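Local coordinates for GNA33 (Neisseria gonorrhoeae FA 1090, PDB 2G5D), which probably cleaves the beta-1,4-glycosidic bond between N-acetylmuramic acid and N-acetylglucosamine in peptidoglycan, leaving a 1,6-anhydro end, as a lytic transglycosylase, at residues A[143-151]-A[165-173]. Sequence-based numbering, arbitrary orientation.
Sequences IPDDFISVP and IRQTGKNSG
N171 reaches from the loop 165-173 to P144 and F147, the two ends of a type I beta turn, and shows how one side-chain amide can tie a turn to a neighbouring loop. Its ND2 gives hydrogen bonds to P144 O (3.1 Å) and F147 O (2.6 Å, short), and it meets F147 O on a lone pair, in the carbonyl plane. With CG beside the backbone N (chi1 -81°), the amide bends back to the turn although CB starts off away from it, and I143 CG2 packs against the amide, 3.6 Å from ND2.

Backbone bonds continue the join. S149 N donates to N171 O at 3.0 Å, and G173 N donates to S149 O at 2.9 Å.

Apolar contacts flank this pairing. I148 CG2 rests on the S172-G173 peptide, 3.6 Å from G173 N, while V150 CG2 meets I165 CG1 at 4.0 Å; F207 of strand 206-209 also touches all three of these aliphatic side chains.

S149 and S172 thus form a single parallel beta bridge on the edge of strand 148-151, whose I148 and V150 bond to strand 197-203, within the MltA-specific insert domain.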
loop_
_atom_site.group_PDB
_atom_site.type_symbol
_atom_site.label_atom_id
_atom_site.label_comp_id
_atom_site.label_asym_id
_atom_site.label_seq_id
_atom_site.Cartn_x
_atom_site.Cartn_y
_atom_site.Cartn_z
ATOM N N ILE A 143 -11.583 -14.620 -2.345
ATOM C CA ILE A 143 -12.911 -14.271 -1.831
ATOM C C ILE A 143 -13.823 -15.512 -1.706
ATOM O O ILE A 143 -14.106 -16.186 -2.703
ATOM C CB ILE A 143 -13.581 -13.147 -2.669
ATOM C CG1 ILE A 143 -12.783 -11.844 -2.541
ATOM C CG2 ILE A 143 -15.036 -12.933 -2.232
ATOM C CD1 ILE A 143 -12.994 -10.866 -3.686
ATOM N N PRO A 144 -14.271 -15.818 -0.474
ATOM C CA PRO A 144 -15.134 -16.974 -0.201
ATOM C C PRO A 144 -16.441 -16.984 -1.000
ATOM O O PRO A 144 -16.899 -15.939 -1.466
ATOM C CB PRO A 144 -15.424 -16.847 1.294
ATOM C CG PRO A 144 -14.308 -16.052 1.827
ATOM C CD PRO A 144 -13.958 -15.076 0.757
ATOM N N ASP A 145 -17.024 -18.171 -1.152
ATOM C CA ASP A 145 -18.279 -18.360 -1.882
ATOM C C ASP A 145 -19.483 -17.661 -1.240
ATOM O O ASP A 145 -20.476 -17.391 -1.913
ATOM C CB ASP A 145 -18.583 -19.851 -2.002
ATOM C CG ASP A 145 -17.508 -20.617 -2.743
ATOM O OD1 ASP A 145 -16.580 -19.978 -3.300
ATOM O OD2 ASP A 145 -17.604 -21.867 -2.771
ATOM N N ASP A 146 -19.402 -17.386 0.058
ATOM C CA ASP A 146 -20.521 -16.804 0.803
ATOM C C ASP A 146 -20.175 -15.432 1.389
ATOM O O ASP A 146 -20.871 -14.918 2.263
ATOM C CB ASP A 146 -20.954 -17.754 1.927
ATOM C CG ASP A 146 -19.878 -17.938 2.995
ATOM O OD1 ASP A 146 -18.669 -17.891 2.663
ATOM O OD2 ASP A 146 -20.245 -18.129 4.174
ATOM N N PHE A 147 -19.087 -14.850 0.910
ATOM C CA PHE A 147 -18.614 -13.564 1.398
ATOM C C PHE A 147 -19.353 -12.469 0.640
ATOM O O PHE A 147 -19.209 -12.354 -0.571
ATOM C CB PHE A 147 -17.107 -13.478 1.173
ATOM C CG PHE A 147 -16.477 -12.201 1.645
ATOM C CD1 PHE A 147 -15.976 -12.099 2.933
ATOM C CD2 PHE A 147 -16.341 -11.115 0.785
ATOM C CE1 PHE A 147 -15.366 -10.926 3.366
ATOM C CE2 PHE A 147 -15.744 -9.940 1.217
ATOM C CZ PHE A 147 -15.252 -9.853 2.519
ATOM N N ILE A 148 -20.169 -11.695 1.351
ATOM C CA ILE A 148 -21.019 -10.669 0.731
ATOM C C ILE A 148 -20.696 -9.269 1.272
ATOM O O ILE A 148 -20.842 -8.999 2.471
ATOM C CB ILE A 148 -22.558 -11.011 0.846
ATOM C CG1 ILE A 148 -22.987 -12.006 -0.236
ATOM C CG2 ILE A 148 -23.441 -9.764 0.703
ATOM C CD1 ILE A 148 -23.012 -13.433 0.207
ATOM N N SER A 149 -20.250 -8.390 0.376
ATOM C CA SER A 149 -19.966 -7.003 0.729
ATOM C C SER A 149 -21.182 -6.111 0.489
ATOM O O SER A 149 -21.782 -6.134 -0.588
ATOM C CB SER A 149 -18.752 -6.481 -0.048
ATOM O OG SER A 149 -18.442 -5.147 0.320
ATOM N N VAL A 150 -21.543 -5.334 1.507
ATOM C CA VAL A 150 -22.636 -4.359 1.407
ATOM C C VAL A 150 -22.137 -2.946 1.756
ATOM O O VAL A 150 -21.520 -2.758 2.808
ATOM C CB VAL A 150 -23.842 -4.733 2.329
ATOM C CG1 VAL A 150 -25.024 -3.801 2.076
ATOM C CG2 VAL A 150 -24.265 -6.185 2.125
ATOM N N PRO A 151 -22.383 -1.958 0.866
ATOM C CA PRO A 151 -22.079 -0.543 1.137
ATOM C C PRO A 151 -22.862 0.073 2.311
ATOM O O PRO A 151 -24.029 -0.252 2.526
ATOM C CB PRO A 151 -22.444 0.161 -0.182
ATOM C CG PRO A 151 -22.451 -0.914 -1.210
ATOM C CD PRO A 151 -22.918 -2.144 -0.495
ATOM N N ILE A 165 -31.174 -6.448 4.511
ATOM C CA ILE A 165 -30.231 -6.696 3.415
ATOM C C ILE A 165 -30.888 -7.498 2.279
ATOM O O ILE A 165 -31.588 -8.376 2.591
ATOM C CB ILE A 165 -28.905 -7.372 3.922
ATOM C CG1 ILE A 165 -27.788 -6.321 4.070
ATOM C CG2 ILE A 165 -28.330 -8.432 2.985
ATOM C CD1 ILE A 165 -27.833 -5.499 5.346
ATOM N N ARG A 166 -30.472 -7.121 1.026
ATOM C CA ARG A 166 -30.857 -7.850 -0.179
ATOM C C ARG A 166 -29.615 -8.099 -1.034
ATOM O O ARG A 166 -28.879 -7.159 -1.353
ATOM C CB ARG A 166 -31.911 -7.066 -0.984
ATOM C CG ARG A 166 -32.227 -7.657 -2.384
ATOM C CD ARG A 166 -33.828 -7.090 -2.791
ATOM N NE ARG A 166 -33.498 -5.463 -3.044
ATOM C CZ ARG A 166 -32.878 -5.015 -4.080
ATOM N NH1 ARG A 166 -32.127 -5.861 -4.794
ATOM N NH2 ARG A 166 -32.524 -3.480 -4.215
ATOM N N GLN A 167 -29.391 -9.364 -1.395
ATOM C CA GLN A 167 -28.266 -9.754 -2.250
ATOM C C GLN A 167 -28.465 -9.262 -3.685
ATOM O O GLN A 167 -29.565 -9.385 -4.245
ATOM C CB GLN A 167 -28.087 -11.275 -2.241
ATOM C CG GLN A 167 -26.687 -11.737 -2.634
ATOM C CD GLN A 167 -26.654 -13.147 -3.194
ATOM O OE1 GLN A 167 -27.667 -13.669 -3.665
ATOM N NE2 GLN A 167 -25.479 -13.766 -3.158
ATOM N N THR A 168 -27.403 -8.702 -4.266
ATOM C CA THR A 168 -27.451 -8.122 -5.617
ATOM C C THR A 168 -26.373 -8.700 -6.540
ATOM O O THR A 168 -26.123 -8.170 -7.625
ATOM C CB THR A 168 -27.332 -6.569 -5.590
ATOM O OG1 THR A 168 -26.042 -6.187 -5.081
ATOM C CG2 THR A 168 -28.436 -5.938 -4.727
ATOM N N GLY A 169 -25.750 -9.791 -6.100
ATOM C CA GLY A 169 -24.654 -10.443 -6.824
ATOM C C GLY A 169 -24.003 -11.486 -5.934
ATOM O O GLY A 169 -24.087 -11.388 -4.711
ATOM N N LYS A 170 -23.340 -12.472 -6.537
ATOM C CA LYS A 170 -22.769 -13.611 -5.783
ATOM C C LYS A 170 -21.725 -13.284 -4.712
ATOM O O LYS A 170 -21.318 -14.177 -3.974
ATOM C CB LYS A 170 -22.228 -14.716 -6.708
ATOM C CG LYS A 170 -21.435 -14.237 -7.910
ATOM C CD LYS A 170 -22.328 -14.186 -9.146
ATOM C CE LYS A 170 -21.711 -13.336 -10.233
ATOM N NZ LYS A 170 -22.606 -13.279 -11.413
ATOM N N ASN A 171 -21.303 -12.020 -4.624
ATOM C CA ASN A 171 -20.397 -11.565 -3.557
ATOM C C ASN A 171 -20.694 -10.152 -3.052
ATOM O O ASN A 171 -19.844 -9.528 -2.417
ATOM C CB ASN A 171 -18.926 -11.656 -3.991
ATOM C CG ASN A 171 -18.349 -13.063 -3.861
ATOM O OD1 ASN A 171 -17.708 -13.558 -4.785
ATOM N ND2 ASN A 171 -18.565 -13.704 -2.716
ATOM N N SER A 172 -21.893 -9.652 -3.343
ATOM C CA SER A 172 -22.309 -8.309 -2.925
ATOM C C SER A 172 -23.797 -8.233 -2.564
ATOM O O SER A 172 -24.593 -9.064 -2.994
ATOM C CB SER A 172 -21.967 -7.277 -4.010
ATOM O OG SER A 172 -22.656 -7.556 -5.217
ATOM N N GLY A 173 -24.161 -7.227 -1.774
ATOM C CA GLY A 173 -25.540 -7.038 -1.338
ATOM C C GLY A 173 -25.984 -5.586 -1.431
ATOM O O GLY A 173 -25.150 -4.680 -1.279
#